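Local coordinates for protein metallocarboxypeptidase (Trypanosoma cruzi, PDB 3DWC) that probably removes single amino acids other than proline from the C-terminal ends of peptides, as a metal-dependent carboxypeptidase of the M32 family, at residues A44-A47 with E48-H52; K117-E121 with K122-A126; S301-E305 with M306-R310; G375-E378 with A379-P383; R493-L496 with E497-R501. All coordinates share one frame; numbering follows the deposited sequence.

Contact 1 (A44-A47 with E48-H52)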
# COMPACT_ATOMS: atom_id res chain seq x y z
N ALA B 44 -4.60 -13.82 -0.86
CA ALA B 44 -5.57 -14.32 0.15
C ALA B 44 -6.40 -13.17 0.77
O ALA B 44 -7.64 -13.25 0.93
CB ALA B 44 -4.85 -15.13 1.18
N ALA B 45 -5.75 -12.04 1.02
CA ALA B 45 -6.40 -10.91 1.65
C ALA B 45 -7.33 -10.20 0.69
O ALA B 45 -8.46 -9.85 1.03
CB ALA B 45 -5.36 -9.96 2.21
N MET B 46 -6.86 -9.95 -0.53
CA MET B 46 -7.68 -9.41 -1.59
C MET B 46 -8.92 -10.27 -1.88
O MET B 46 -10.00 -9.74 -2.01
CB MET B 46 -6.80 -9.26 -2.83
CG MET B 46 -5.84 -8.08 -2.64
SD MET B 46 -4.76 -7.78 -4.03
CE MET B 46 -5.87 -7.12 -5.26
N ALA B 47 -8.78 -11.59 -1.88
CA ALA B 47 -9.88 -12.51 -2.13
C ALA B 47 -10.93 -12.43 -1.07
O ALA B 47 -12.12 -12.53 -1.37
CB ALA B 47 -9.38 -14.00 -2.21
N GLU B 48 -10.50 -12.39 0.19
CA GLU B 48 -11.43 -12.32 1.30
C GLU B 48 -12.22 -11.01 1.25
O GLU B 48 -13.43 -10.99 1.43
CB GLU B 48 -10.71 -12.46 2.65
CG GLU B 48 -11.67 -12.59 3.82
CD GLU B 48 -12.55 -13.84 3.74
OE1 GLU B 48 -13.76 -13.74 3.95
OE2 GLU B 48 -12.06 -14.90 3.42
N LEU B 49 -11.54 -9.93 0.97
CA LEU B 49 -12.24 -8.61 0.89
C LEU B 49 -13.19 -8.53 -0.34
O LEU B 49 -14.30 -8.01 -0.23
CB LEU B 49 -11.24 -7.45 0.85
CG LEU B 49 -11.55 -6.16 1.66
CD1 LEU B 49 -10.75 -5.00 1.13
CD2 LEU B 49 -13.02 -5.80 1.71
N GLN B 50 -12.74 -9.04 -1.49
CA GLN B 50 -13.60 -9.17 -2.67
C GLN B 50 -14.85 -9.95 -2.30
O GLN B 50 -15.93 -9.54 -2.69
CB GLN B 50 -12.88 -9.87 -3.85
CG GLN B 50 -11.71 -9.07 -4.49
CD GLN B 50 -10.71 -9.89 -5.41
OE1 GLN B 50 -10.82 -11.09 -5.58
NE2 GLN B 50 -9.73 -9.18 -5.96
N LEU B 51 -14.70 -11.05 -1.56
CA LEU B 51 -15.85 -11.85 -1.10
C LEU B 51 -16.88 -11.00 -0.34
O LEU B 51 -18.09 -11.03 -0.63
CB LEU B 51 -15.37 -13.01 -0.24
CG LEU B 51 -16.23 -14.24 -0.03
CD1 LEU B 51 -15.58 -15.16 0.97
CD2 LEU B 51 -17.58 -13.88 0.48
N HIS B 52 -16.40 -10.21 0.61
CA HIS B 52 -17.27 -9.40 1.46
C HIS B 52 -18.01 -8.38 0.59
O HIS B 52 -19.23 -8.23 0.68
CB HIS B 52 -16.48 -8.74 2.58
CG HIS B 52 -17.32 -7.96 3.54
ND1 HIS B 52 -18.36 -8.52 4.24
CD2 HIS B 52 -17.30 -6.64 3.88
CE1 HIS B 52 -18.94 -7.59 4.98
NE2 HIS B 52 -18.32 -6.44 4.78
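Glu48, Leu49, Gln50 and Leu51 each give their backbone N-H to the carbonyl oxygen four residues earlier, an unbroken alpha-helical ladder running from Ala44 to Ala47 on the acceptor side. The rungs are even in length, from 2.9 Å between Gln50 N and Met46 O to 3.1 Å between Glu48 N and Ala44 O. The Gln50 rung is also the straightest, with an N-H...O angle of 168°.

Gln50 folds back along the turn. Its CG lies anti to its own carbonyl carbon (chi1 -68°), and the chain then runs extended over the preceding turn. That course brings CG to 3.1 Å from Met46 O, the same oxygen that the backbone N of Gln50 already uses. The amide follows: its OE1 comes to 3.8 Å from Ala47 CA, while NE2 stands 4.3 Å from Met46 CB, a van der Waals approach.

Glu48 behaves differently. Its CB rests 3.6 Å from Ala44 O, but the chain bends at chi2 (62°) and carries the carboxylate off the turn. Leu49 turns its branched end from the turn onto Met22 of helix 3-32, and Met46 meets Ala26 and Asp27 there. In the second subunit, Arg18 of that chain packs on both Ala44 and Glu48, His21 on Ala45 and Met22 on Met46, and the ring of His52 stacks on its counterpart His52.

Chemically, then, backbone bonds hold the turn together and side-chain carbons lie against its carbonyl oxygens, while the apolar packing of Met46 and Leu49 is directed outward, to helix 3-32 and, for Met46, to the second subunit as well.

Contact 2 (K117-E121 with K122-A126)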
# COMPACT_ATOMS: atom_id res chain seq x y z
N LYS B 117 0.44 -18.50 -21.07
CA LYS B 117 1.75 -17.91 -20.90
C LYS B 117 2.86 -18.78 -21.51
O LYS B 117 3.71 -18.28 -22.26
CB LYS B 117 1.99 -17.65 -19.41
CG LYS B 117 3.14 -16.70 -19.11
CD LYS B 117 3.29 -16.39 -17.60
CE LYS B 117 3.72 -17.59 -16.75
NZ LYS B 117 5.12 -18.09 -17.01
N THR B 118 2.84 -20.09 -21.22
CA THR B 118 3.87 -21.02 -21.71
C THR B 118 3.73 -21.31 -23.20
O THR B 118 4.72 -21.28 -23.93
CB THR B 118 3.86 -22.37 -20.92
OG1 THR B 118 3.75 -22.14 -19.51
CG2 THR B 118 5.13 -23.17 -21.20
N CYS B 119 2.51 -21.63 -23.64
CA CYS B 119 2.23 -21.88 -25.06
C CYS B 119 2.65 -20.70 -25.93
O CYS B 119 3.28 -20.87 -26.99
CB CYS B 119 0.74 -22.13 -25.28
SG CYS B 119 0.14 -23.73 -24.75
N ARG B 120 2.28 -19.50 -25.49
CA ARG B 120 2.73 -18.28 -26.14
C ARG B 120 4.24 -18.28 -26.31
O ARG B 120 4.75 -18.08 -27.41
CB ARG B 120 2.32 -17.06 -25.32
CG ARG B 120 2.74 -15.71 -25.90
CD ARG B 120 3.44 -14.86 -24.86
NE ARG B 120 2.85 -13.53 -24.77
CZ ARG B 120 3.08 -12.66 -23.78
NH1 ARG B 120 3.89 -12.95 -22.77
NH2 ARG B 120 2.46 -11.49 -23.80
N GLU B 121 4.95 -18.51 -25.20
CA GLU B 121 6.41 -18.49 -25.21
C GLU B 121 7.01 -19.57 -26.12
O GLU B 121 8.12 -19.41 -26.64
CB GLU B 121 6.96 -18.66 -23.79
CG GLU B 121 8.45 -18.30 -23.66
CD GLU B 121 8.85 -17.85 -22.26
OE1 GLU B 121 8.03 -17.96 -21.32
OE2 GLU B 121 9.99 -17.38 -22.11
N LYS B 122 6.25 -20.65 -26.32
CA LYS B 122 6.70 -21.78 -27.14
C LYS B 122 6.14 -21.81 -28.58
O LYS B 122 6.54 -22.66 -29.36
CB LYS B 122 6.38 -23.08 -26.41
CG LYS B 122 7.30 -23.34 -25.21
CD LYS B 122 6.82 -24.52 -24.39
CE LYS B 122 7.94 -25.10 -23.52
NZ LYS B 122 9.11 -25.59 -24.32
N ASN B 123 5.23 -20.89 -28.92
CA ASN B 123 4.58 -20.85 -30.24
C ASN B 123 3.62 -22.03 -30.49
O ASN B 123 3.49 -22.51 -31.62
CB ASN B 123 5.64 -20.76 -31.36
CG ASN B 123 5.08 -20.21 -32.69
OD1 ASN B 123 3.93 -19.78 -32.78
ND2 ASN B 123 5.91 -20.23 -33.72
N ASP B 124 2.91 -22.44 -29.44
CA ASP B 124 2.16 -23.70 -29.45
C ASP B 124 0.66 -23.48 -29.29
O ASP B 124 0.11 -23.52 -28.19
CB ASP B 124 2.65 -24.60 -28.31
CG ASP B 124 2.12 -26.03 -28.41
OD1 ASP B 124 1.83 -26.50 -29.54
OD2 ASP B 124 2.01 -26.69 -27.36
N PHE B 125 -0.01 -23.24 -30.41
CA PHE B 125 -1.44 -22.93 -30.38
C PHE B 125 -2.24 -24.18 -30.06
O PHE B 125 -3.25 -24.12 -29.35
CB PHE B 125 -1.91 -22.37 -31.72
CG PHE B 125 -3.38 -22.12 -31.76
CD1 PHE B 125 -3.90 -20.97 -31.19
CD2 PHE B 125 -4.24 -23.04 -32.35
CE1 PHE B 125 -5.26 -20.74 -31.21
CE2 PHE B 125 -5.60 -22.81 -32.37
CZ PHE B 125 -6.12 -21.67 -31.81
N ALA B 126 -1.80 -25.29 -30.63
CA ALA B 126 -2.35 -26.64 -30.41
C ALA B 126 -2.43 -27.09 -28.94
O ALA B 126 -3.40 -27.74 -28.54
CB ALA B 126 -1.57 -27.62 -31.19
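Lys122 opens the second segment by giving its backbone N-H to Thr118 O at 2.9 Å, the last regular turn of helix 99-122; a weak second bond from the same nitrogen goes to Cys119 O. With CG beside its backbone N (chi1 -74°), the Lys122 chain doubles back along the helix and lies side by side with Thr118, both pointing the same way. Lys122 CD is 3.9 Å from Thr118 CG2, so aliphatic carbons do the touching, while the threonine hydroxyl turns to Gln114 O.

Asn123 is where the helix stops. Its phi is positive (69°), the left-handed residue of a Schellman motif, and its N-H reaches Arg120 O at 3.2 Å from above the carbonyl plane. Its side chain leaves the turn altogether: OD1 accepts from Lys403 N and ND2 gives to Gly400 O.

Asp124 then returns to the helix end. Its N-H makes a nearly straight bond to Cys119 O, 2.9 Å long at 167°, the six-residue closure of the motif. Its carbonyl stays close as well, for Asp124 O lies 3.3 Å from Cys119 CB and 3.4 Å from Cys119 SG. Two carbonyls of the last turn, Cys119 O and Arg120 O, are thus taken up by Asp124 N and Asn123 N, with the cysteine side chain set against Asp124 O.

Phe125 and Ala126 lead into helix 125-147, weakly bonded at its start. The capped turn thus joins helix 99-122 to helix 125-147, with the loop around residues 400-408 against it: Lys403 NZ bonds Glu121 O, Arg120 reaches Gln408 O, and the ring of Phe125 packs on Asp402, Cys406 and Leu407.

Contact 3 (S301-E305 with M306-R310)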
# COMPACT_ATOMS: atom_id res chain seq x y z
N SER B 301 -6.90 9.34 -22.08
CA SER B 301 -5.47 9.04 -22.18
C SER B 301 -4.93 9.43 -23.56
O SER B 301 -3.80 9.95 -23.71
CB SER B 301 -5.27 7.56 -21.91
OG SER B 301 -6.11 6.82 -22.76
N LEU B 302 -5.71 9.11 -24.57
CA LEU B 302 -5.27 9.33 -25.96
C LEU B 302 -5.41 10.76 -26.43
O LEU B 302 -4.70 11.22 -27.32
CB LEU B 302 -5.97 8.36 -26.91
CG LEU B 302 -5.60 6.90 -26.67
CD1 LEU B 302 -6.46 5.99 -27.55
CD2 LEU B 302 -4.14 6.62 -26.91
N PHE B 303 -6.29 11.50 -25.81
CA PHE B 303 -6.30 12.94 -26.01
C PHE B 303 -4.94 13.54 -25.59
O PHE B 303 -4.31 14.32 -26.33
CB PHE B 303 -7.44 13.52 -25.20
CG PHE B 303 -7.69 14.96 -25.48
CD1 PHE B 303 -8.63 15.34 -26.40
CD2 PHE B 303 -6.98 15.93 -24.80
CE1 PHE B 303 -8.88 16.70 -26.65
CE2 PHE B 303 -7.25 17.30 -24.99
CZ PHE B 303 -8.19 17.68 -25.94
N ALA B 304 -4.46 13.11 -24.42
CA ALA B 304 -3.16 13.52 -23.92
C ALA B 304 -2.03 13.03 -24.80
O ALA B 304 -1.24 13.81 -25.31
CB ALA B 304 -2.92 13.04 -22.40
N GLU B 305 -1.95 11.73 -24.97
CA GLU B 305 -0.90 11.12 -25.72
C GLU B 305 -0.90 11.47 -27.18
O GLU B 305 0.13 11.89 -27.72
CB GLU B 305 -0.93 9.59 -25.55
CG GLU B 305 0.28 8.97 -26.11
CD GLU B 305 0.18 7.48 -26.31
OE1 GLU B 305 -0.77 6.83 -25.85
OE2 GLU B 305 1.10 6.97 -26.95
N MET B 306 -2.04 11.26 -27.85
CA MET B 306 -2.06 11.31 -29.32
C MET B 306 -2.39 12.69 -29.84
O MET B 306 -1.72 13.19 -30.74
CB MET B 306 -3.04 10.28 -29.90
CG MET B 306 -2.75 8.82 -29.52
SD MET B 306 -1.11 8.39 -30.11
CE MET B 306 -1.08 6.59 -29.99
N GLN B 307 -3.40 13.30 -29.26
CA GLN B 307 -3.86 14.59 -29.75
C GLN B 307 -2.92 15.72 -29.37
O GLN B 307 -2.76 16.66 -30.16
CB GLN B 307 -5.29 14.88 -29.29
CG GLN B 307 -6.36 13.93 -29.86
CD GLN B 307 -6.48 14.00 -31.38
OE1 GLN B 307 -6.74 12.99 -32.03
NE2 GLN B 307 -6.36 15.18 -31.94
N ILE B 308 -2.30 15.65 -28.21
CA ILE B 308 -1.33 16.62 -27.80
C ILE B 308 0.09 16.05 -27.95
O ILE B 308 0.93 16.59 -28.68
CB ILE B 308 -1.55 17.09 -26.33
CG1 ILE B 308 -2.93 17.73 -26.19
CG2 ILE B 308 -0.38 18.05 -25.88
CD1 ILE B 308 -3.35 18.03 -24.77
N GLY B 309 0.32 14.95 -27.26
CA GLY B 309 1.67 14.33 -27.17
C GLY B 309 2.46 14.04 -28.43
O GLY B 309 3.68 14.21 -28.45
N ARG B 310 1.79 13.59 -29.49
CA ARG B 310 2.47 13.27 -30.75
C ARG B 310 2.31 14.35 -31.80
O ARG B 310 2.64 14.12 -32.98
CB ARG B 310 1.91 11.94 -31.29
CG ARG B 310 2.24 10.76 -30.31
CD ARG B 310 2.18 9.49 -30.98
NE ARG B 310 2.18 8.32 -30.08
CZ ARG B 310 3.25 7.59 -29.79
NH1 ARG B 310 3.12 6.50 -29.02
NH2 ARG B 310 4.47 7.93 -30.23
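Glu305 and Arg310 run side by side in the same direction, five residues apart, and end in a salt bridge: Arg310 NH1 lies 2.9 Å from Glu305 OE2. Both chains are extended, and the acid reaches there with its CG anti to the backbone N (chi1 -170°). The pairing is not a flat two-pronged one, since carboxylate and guanidinium planes stand 46° apart. A single nitrogen meets OE2 nearly along its C-O axis, with a bent N-H (130°). The other oxygen, OE1, accepts from ND1 of the metal ligand His267, and so Glu305 probably helps to orient the imidazole from the second shell.

Met306 lies alongside Glu305, its CE 3.8 Å from OE2, and its SD sits in the plane of the Arg310 guanidinium, at the edge. Nearer the backbone, Met306 CG packs 3.7 Å from Leu302 CD2. Phe303 and Ile308 cross obliquely, with CE2 and CD1 4.0 Å apart.

Wide pi-type turns underlie this spacing. Leu302 O accepts both Met306 N and Gln307 N, and Gly309 N bonds Ala304 O at 2.7 Å.

This end of helix 294-309 is buried: Ser301 and Leu302 face helix 259-276, which carries the HExxH histidines His267 and His271, whereas Phe303 lies against helices 421-441 and 456-467, and Gln307 against the first of these.

Contact 4 (G375-E378 with A379-P383)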
# COMPACT_ATOMS: atom_id res chain seq x y z
N GLY B 375 -20.78 -17.89 -33.61
CA GLY B 375 -20.68 -19.23 -34.19
C GLY B 375 -20.11 -19.27 -35.60
O GLY B 375 -19.92 -20.35 -36.16
N ASN B 376 -19.83 -18.11 -36.19
CA ASN B 376 -19.27 -18.07 -37.55
C ASN B 376 -17.94 -18.78 -37.66
O ASN B 376 -17.60 -19.32 -38.70
CB ASN B 376 -19.11 -16.64 -38.06
CG ASN B 376 -20.41 -16.06 -38.59
OD1 ASN B 376 -20.70 -16.15 -39.78
ND2 ASN B 376 -21.21 -15.45 -37.71
N ILE B 377 -17.16 -18.76 -36.59
CA ILE B 377 -15.89 -19.47 -36.56
C ILE B 377 -15.72 -20.13 -35.22
O ILE B 377 -16.39 -19.77 -34.25
CB ILE B 377 -14.66 -18.54 -36.87
CG1 ILE B 377 -14.49 -17.47 -35.77
CG2 ILE B 377 -14.80 -17.92 -38.26
CD1 ILE B 377 -13.41 -16.47 -36.05
N GLU B 378 -14.80 -21.08 -35.17
CA GLU B 378 -14.50 -21.82 -33.95
C GLU B 378 -13.05 -21.60 -33.57
O GLU B 378 -12.21 -21.36 -34.43
CB GLU B 378 -14.76 -23.31 -34.18
CG GLU B 378 -16.21 -23.66 -34.51
CD GLU B 378 -17.14 -23.47 -33.32
OE1 GLU B 378 -16.66 -23.55 -32.17
OE2 GLU B 378 -18.36 -23.24 -33.54
N ALA B 379 -12.76 -21.70 -32.28
CA ALA B 379 -11.39 -21.61 -31.77
C ALA B 379 -10.37 -22.16 -32.78
O ALA B 379 -9.37 -21.50 -33.09
CB ALA B 379 -11.28 -22.32 -30.44
N GLU B 380 -10.66 -23.36 -33.29
CA GLU B 380 -9.86 -24.05 -34.31
C GLU B 380 -9.29 -23.14 -35.40
O GLU B 380 -8.16 -23.33 -35.85
CB GLU B 380 -10.75 -25.11 -35.03
CG GLU B 380 -10.89 -26.47 -34.37
CD GLU B 380 -11.85 -26.50 -33.15
OE1 GLU B 380 -12.14 -27.63 -32.69
OE2 GLU B 380 -12.29 -25.42 -32.66
N GLU B 381 -10.11 -22.19 -35.84
CA GLU B 381 -9.87 -21.40 -37.03
C GLU B 381 -9.19 -20.06 -36.77
O GLU B 381 -8.87 -19.33 -37.72
CB GLU B 381 -11.21 -21.16 -37.73
CG GLU B 381 -11.99 -22.46 -38.00
CD GLU B 381 -13.35 -22.24 -38.64
OE1 GLU B 381 -14.37 -22.33 -37.92
OE2 GLU B 381 -13.42 -21.97 -39.86
N VAL B 382 -8.98 -19.73 -35.49
CA VAL B 382 -8.46 -18.41 -35.11
C VAL B 382 -7.15 -18.06 -35.83
O VAL B 382 -7.06 -16.99 -36.42
CB VAL B 382 -8.32 -18.25 -33.57
CG1 VAL B 382 -7.52 -16.95 -33.21
CG2 VAL B 382 -9.70 -18.25 -32.92
N PRO B 383 -6.15 -18.95 -35.78
CA PRO B 383 -4.87 -18.69 -36.47
C PRO B 383 -4.99 -18.38 -37.95
O PRO B 383 -4.35 -17.44 -38.44
CB PRO B 383 -4.10 -20.00 -36.28
CG PRO B 383 -4.65 -20.55 -35.00
CD PRO B 383 -6.11 -20.25 -35.08
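Glu378 and Glu381 meet where an extended connection passes into a short 3-10 turn that leads into helix 382-394. Gly375 ends the preceding helix 358-374 with positive phi, in a Schellman motif; Ile377 and Glu378 are extended, and from Ala379 onward the chain coils. The turn is closed by Glu381 N donating its N-H to Glu378 O at 2.7 Å and 168°. A second bond runs the other way, from Glu378 N to the carboxylate oxygen Glu381 OE1, 3.1 Å long with an N-H...O angle of 145°.

Glu381 directs its side chain back toward the incoming chain. Its CG is anti to its own carbonyl carbon (chi1 -54°) and the rest is extended, which lays the carboxylate beside the strand-like backbone. The donor meets OE1 from above the carboxylate plane, and OE1 also lies 3.5 Å from Ile377 CA. OE2 is paired with Arg384 in a salt bridge, which probably keeps the group ionised and limits its rotation.

The side chain of Glu378 runs at a slant to that of Glu381 and bends at chi2; its OE1 makes a long, weak ion pair with Arg140. Helix 125-147 touches this turn through Leu129 and Leu132 against Ala379, and Ile377 and Val382 both rest on Leu372 of helix 358-374. The third acid, Glu380, bends back over the N-terminal side of the turn, where its OE2 stands 3.6 Å from Glu378 CB.

Contact 5 (R493-L496 with E497-R501). With SO4 (sulfate ion), chain V.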
# COMPACT_ATOMS: atom_id res chain seq x y z
N ARG B 493 -10.79 9.56 -38.59
CA ARG B 493 -10.32 9.50 -39.98
C ARG B 493 -9.62 10.80 -40.44
O ARG B 493 -8.56 10.76 -41.01
CB ARG B 493 -11.53 9.20 -40.91
CG ARG B 493 -11.18 9.10 -42.37
CD ARG B 493 -12.41 8.87 -43.29
NE ARG B 493 -11.94 8.68 -44.66
CZ ARG B 493 -12.65 8.23 -45.69
NH1 ARG B 493 -13.93 7.92 -45.60
NH2 ARG B 493 -12.04 8.10 -46.85
N ARG B 494 -10.27 11.95 -40.23
CA ARG B 494 -9.69 13.24 -40.62
C ARG B 494 -8.43 13.56 -39.87
O ARG B 494 -7.53 14.14 -40.44
CB ARG B 494 -10.66 14.40 -40.34
CG ARG B 494 -11.34 14.89 -41.52
CD ARG B 494 -12.69 14.49 -41.54
NE ARG B 494 -13.50 15.13 -40.51
CZ ARG B 494 -14.82 15.24 -40.61
NH1 ARG B 494 -15.44 14.80 -41.70
NH2 ARG B 494 -15.52 15.80 -39.62
N HIS B 495 -8.39 13.22 -38.58
CA HIS B 495 -7.14 13.33 -37.76
C HIS B 495 -5.99 12.50 -38.35
O HIS B 495 -4.87 13.00 -38.52
CB HIS B 495 -7.39 12.83 -36.33
CG HIS B 495 -6.12 12.60 -35.54
ND1 HIS B 495 -5.33 13.65 -35.11
CD2 HIS B 495 -5.53 11.47 -35.08
CE1 HIS B 495 -4.29 13.17 -34.46
NE2 HIS B 495 -4.38 11.85 -34.43
N LEU B 496 -6.26 11.23 -38.63
CA LEU B 496 -5.23 10.36 -39.21
C LEU B 496 -4.76 10.78 -40.60
O LEU B 496 -3.58 10.77 -40.87
CB LEU B 496 -5.65 8.86 -39.17
CG LEU B 496 -5.84 8.21 -37.78
CD1 LEU B 496 -6.47 6.86 -37.89
CD2 LEU B 496 -4.53 8.14 -36.91
N GLU B 497 -5.68 11.14 -41.49
CA GLU B 497 -5.38 11.70 -42.82
C GLU B 497 -4.53 12.96 -42.79
O GLU B 497 -3.51 13.06 -43.51
CB GLU B 497 -6.69 12.02 -43.57
CG GLU B 497 -7.45 10.79 -44.02
CD GLU B 497 -8.82 11.13 -44.63
OE1 GLU B 497 -9.41 10.25 -45.23
OE2 GLU B 497 -9.33 12.27 -44.50
N ARG B 498 -4.93 13.91 -41.95
CA ARG B 498 -4.23 15.16 -41.80
C ARG B 498 -2.83 15.02 -41.24
O ARG B 498 -1.93 15.74 -41.67
CB ARG B 498 -5.01 16.14 -40.92
CG ARG B 498 -6.26 16.65 -41.63
CD ARG B 498 -7.23 17.41 -40.72
NE ARG B 498 -8.47 17.69 -41.46
CZ ARG B 498 -9.61 18.12 -40.90
NH1 ARG B 498 -9.70 18.32 -39.60
NH2 ARG B 498 -10.68 18.33 -41.64
N ARG B 499 -2.67 14.13 -40.27
CA ARG B 499 -1.41 13.96 -39.63
C ARG B 499 -0.48 13.11 -40.51
O ARG B 499 0.64 13.54 -40.78
CB ARG B 499 -1.60 13.35 -38.26
CG ARG B 499 -0.29 12.93 -37.61
CD ARG B 499 -0.47 12.62 -36.14
NE ARG B 499 -0.76 13.80 -35.34
CZ ARG B 499 -1.02 13.78 -34.04
NH1 ARG B 499 -1.25 14.91 -33.37
NH2 ARG B 499 -1.03 12.61 -33.41
N TYR B 500 -0.95 11.95 -40.99
CA TYR B 500 -0.05 11.01 -41.68
C TYR B 500 0.04 11.16 -43.19
O TYR B 500 1.09 10.92 -43.80
CB TYR B 500 -0.33 9.58 -41.23
CG TYR B 500 -0.00 9.42 -39.76
CD1 TYR B 500 1.32 9.28 -39.33
CD2 TYR B 500 -0.99 9.52 -38.79
CE1 TYR B 500 1.62 9.17 -37.99
CE2 TYR B 500 -0.69 9.43 -37.43
CZ TYR B 500 0.61 9.28 -37.05
OH TYR B 500 0.95 9.19 -35.72
N ARG B 501 -1.07 11.51 -43.81
CA ARG B 501 -1.14 11.58 -45.23
C ARG B 501 -0.78 13.00 -45.69
O ARG B 501 -0.12 13.16 -46.72
CB ARG B 501 -2.53 11.16 -45.68
CG ARG B 501 -2.67 11.00 -47.18
CD ARG B 501 -3.56 12.05 -47.73
NE ARG B 501 -4.95 11.67 -47.69
CZ ARG B 501 -5.97 12.48 -47.41
NH1 ARG B 501 -5.83 13.74 -47.04
NH2 ARG B 501 -7.18 11.98 -47.47
S SO4 V . -18.81 14.14 -40.66
O1 SO4 V . -19.32 15.27 -41.44
O2 SO4 V . -19.87 13.14 -40.47
O3 SO4 V . -17.76 13.48 -41.44
O4 SO4 V . -18.26 14.66 -39.39
O HOH W 1 -8.64 8.38 -46.79
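Helix 490-501, near the C-terminus, carries a salt-bridge network through Arg493, Glu497 and Arg501 on one face. Glu497 OE1 sits at the edge of the Arg493 guanidinium, near its plane and 3.0 Å from NE, which approaches from above the carboxylate plane; the two flat groups stand 69° apart. A water accepts weakly from Arg493 NH2 and donates to the same OE1 at 2.6 Å; Arg501 NH2 joins at a longer 3.6 Å.

The i to i+4 spacing of the alpha helix repeats on its other faces. Arg494 and Arg498 lie side by side with guanidinium planes nearly parallel, Arg494 CG over one face of the Arg498 group. Arg494 itself reaches a sulfate, probably from the crystallisation liquor, NH2 giving to O4 at 3.0 Å and NH1 more weakly to O3; Asn488 also binds this ion.

His495, with CG anti to its backbone N (chi1 167°), brings CE1 over the centre of the Arg499 guanidinium, 3.4 Å from CZ, ring edge to cation face at 70°. Glu355 gathers the polar ends: it accepts from His495 NE2 and Tyr500 OH and forms a salt bridge with Arg499 NH2. One residue on, Leu496 CD2 touches Tyr500 CE2 at 4.1 Å.

Along the chain the five contacts follow one another in numerical order, each a local turn of a largely helical fold. Contact 1, on helix 39-57 at the subunit interface, lies about 47 Å centre to centre from contact 5 on helix 490-501, across the middle of the chain. Two pairs touch. Contacts 2 and 4 mark the starts of helices 125-147 and 382-394, where Phe125 CZ packs 3.6 Å from Pro383 CD. Contacts 3 and 5, centres about 14 Å apart, are joined by a probable hydrogen bond of 2.8 Å from Arg499 NH2 to Met306 O. The C-terminal helix is thereby tied to helix 294-309, which carries the cobalt ligand Glu298.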